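Local coordinates for catalase (Pseudomonas syringae, PDB 1M7S), which uses heme to break hydrogen peroxide down into water and oxygen, protecting the cell from its toxic effects, at residues Ala64-Ser69 with Pro283-Gly288. Residues are numbered along the deposited sequence; the frame is centred on the assembly and turned at random.
Sequences ASADIS and PEKKIG
In the antiparallel beta-barrel of the catalase fold, Ala64 and Gly288 form a non-hydrogen-bonded pair where strand 55-64 runs out against strand 284-295, their CA atoms 4.0 Å apart. On its other flank strand 284-295 pairs with strand 252-260, where Ile287 and Gly288 both face Leu255 in a classic beta bulge. Just past the pair, Ser65 N donates to Ile287 O at 2.9 Å; the bond is nearly straight at the hydrogen (163°), but the donor stands well above the carbonyl plane. The CA of Ala64 approaches the same oxygen in a CA-H...O contact.

From here the chain leaves the strand, and water takes over much of the joining. One water accepts from Ala66 N and lies 2.7 Å from Ile287 O, to which it can donate. A second bonds to Ser65 OG and gives a weak bond to Lys286 O.

The apolar part is built on Ile68 and Ile287, whose side chains cross at about a right angle. In both isoleucines CG2 lies anti to the carbonyl carbon, beside the backbone N, and these branches meet, CG2 of Ile68 lying 4.0 Å from CG2 of Ile287; their CD1 atoms meet as well. Phe77, further along the same loop as Ile68, touches both residues. Lys285, with CG anti to its N (chi1 165°) and the chain extended beyond, slides past Ile68 in the opposite direction, its CE resting against Ala66 CB and Ile68 CG2.

Asp67 turns its side chain from the strand and forms an Asx turn, OD2 accepting from Ser69 N, and takes a second bond from Ser69 OG. Its backbone still links back through a third water, which accepts from Asp67 N and, at 3.1 Å, from Lys285 NZ.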
loop_
_atom_site.group_PDB
_atom_site.type_symbol
_atom_site.label_atom_id
_atom_site.label_comp_id
_atom_site.label_asym_id
_atom_site.label_seq_id
_atom_site.Cartn_x
_atom_site.Cartn_y
_atom_site.Cartn_z
ATOM N N ALA A 64 -5.199 -23.273 32.772
ATOM C CA ALA A 64 -6.172 -22.864 33.790
ATOM C C ALA A 64 -6.227 -23.819 34.981
ATOM O O ALA A 64 -5.968 -25.028 34.864
ATOM C CB ALA A 64 -7.535 -22.725 33.176
ATOM N N SER A 65 -6.674 -23.288 36.121
ATOM C CA SER A 65 -6.689 -24.113 37.323
ATOM C C SER A 65 -7.885 -23.944 38.241
ATOM O O SER A 65 -7.746 -24.384 39.399
ATOM C CB SER A 65 -5.433 -23.820 38.154
ATOM O OG SER A 65 -5.363 -22.458 38.546
ATOM N N ALA A 66 -8.949 -23.275 37.833
ATOM C CA ALA A 66 -10.053 -23.105 38.774
ATOM C C ALA A 66 -11.375 -23.350 38.065
ATOM O O ALA A 66 -11.416 -23.402 36.840
ATOM C CB ALA A 66 -10.021 -21.679 39.346
ATOM N N ASP A 67 -12.425 -23.443 38.877
ATOM C CA ASP A 67 -13.763 -23.593 38.320
ATOM C C ASP A 67 -14.379 -22.197 38.231
ATOM O O ASP A 67 -14.793 -21.646 39.278
ATOM C CB ASP A 67 -14.679 -24.455 39.201
ATOM C CG ASP A 67 -16.075 -24.572 38.623
ATOM O OD1 ASP A 67 -16.940 -25.203 39.297
ATOM O OD2 ASP A 67 -16.379 -24.083 37.512
ATOM N N ILE A 68 -14.407 -21.610 37.050
ATOM C CA ILE A 68 -15.060 -20.306 36.900
ATOM C C ILE A 68 -16.138 -20.414 35.831
ATOM O O ILE A 68 -16.579 -19.448 35.193
ATOM C CB ILE A 68 -14.157 -19.080 36.715
ATOM C CG1 ILE A 68 -13.242 -19.241 35.502
ATOM C CG2 ILE A 68 -13.346 -18.759 37.978
ATOM C CD1 ILE A 68 -12.595 -17.920 35.105
ATOM N N SER A 69 -16.808 -21.581 35.734
ATOM C CA SER A 69 -17.914 -21.785 34.788
ATOM C C SER A 69 -19.095 -20.862 35.064
ATOM O O SER A 69 -19.881 -20.422 34.214
ATOM C CB SER A 69 -18.340 -23.275 34.823
ATOM O OG SER A 69 -18.815 -23.521 36.144
ATOM N N PRO A 283 -11.662 -8.679 46.320
ATOM C CA PRO A 283 -10.732 -9.773 46.475
ATOM C C PRO A 283 -10.272 -10.343 45.134
ATOM O O PRO A 283 -11.069 -10.290 44.198
ATOM C CB PRO A 283 -11.439 -10.863 47.302
ATOM C CG PRO A 283 -12.777 -10.252 47.652
ATOM C CD PRO A 283 -12.970 -8.916 46.954
ATOM N N GLU A 284 -9.078 -10.931 45.065
ATOM C CA GLU A 284 -8.599 -11.589 43.839
ATOM C C GLU A 284 -8.641 -13.120 43.955
ATOM O O GLU A 284 -8.384 -13.655 45.025
ATOM C CB GLU A 284 -7.147 -11.187 43.551
ATOM C CG GLU A 284 -7.009 -9.668 43.367
ATOM C CD GLU A 284 -5.568 -9.408 42.935
ATOM O OE1 GLU A 284 -4.800 -9.013 43.828
ATOM O OE2 GLU A 284 -5.217 -9.648 41.758
ATOM N N LYS A 285 -8.933 -13.846 42.902
ATOM C CA LYS A 285 -8.985 -15.294 42.850
ATOM C C LYS A 285 -8.059 -15.802 41.737
ATOM O O LYS A 285 -8.143 -15.333 40.612
ATOM C CB LYS A 285 -10.422 -15.762 42.561
ATOM C CG LYS A 285 -10.566 -17.216 42.127
ATOM C CD LYS A 285 -11.991 -17.699 41.981
ATOM C CE LYS A 285 -11.958 -19.227 41.741
ATOM N NZ LYS A 285 -13.305 -19.836 41.966
ATOM N N LYS A 286 -7.149 -16.720 42.076
ATOM C CA LYS A 286 -6.249 -17.235 41.025
ATOM C C LYS A 286 -6.971 -18.167 40.078
ATOM O O LYS A 286 -7.775 -19.042 40.512
ATOM C CB LYS A 286 -5.079 -17.975 41.692
ATOM C CG LYS A 286 -4.104 -18.533 40.659
ATOM C CD LYS A 286 -2.751 -18.828 41.289
ATOM C CE LYS A 286 -2.814 -19.912 42.342
ATOM N NZ LYS A 286 -3.963 -20.838 42.203
ATOM N N ILE A 287 -6.793 -18.024 38.761
ATOM C CA ILE A 287 -7.472 -18.865 37.803
ATOM C C ILE A 287 -6.561 -19.618 36.843
ATOM O O ILE A 287 -7.091 -20.387 36.008
ATOM C CB ILE A 287 -8.496 -18.080 36.949
ATOM C CG1 ILE A 287 -7.855 -16.943 36.119
ATOM C CG2 ILE A 287 -9.600 -17.510 37.835
ATOM C CD1 ILE A 287 -8.884 -16.420 35.095
ATOM N N GLY A 288 -5.249 -19.453 36.977
ATOM C CA GLY A 288 -4.357 -20.178 36.055
ATOM C C GLY A 288 -2.915 -19.643 36.205
ATOM O O GLY A 288 -2.648 -18.726 36.972
HETATM O O HOH W 1 -6.084 -21.800 41.172
HETATM O O HOH W 2 -9.576 -21.343 35.774
HETATM O O HOH W 3 -12.151 -22.660 41.775
#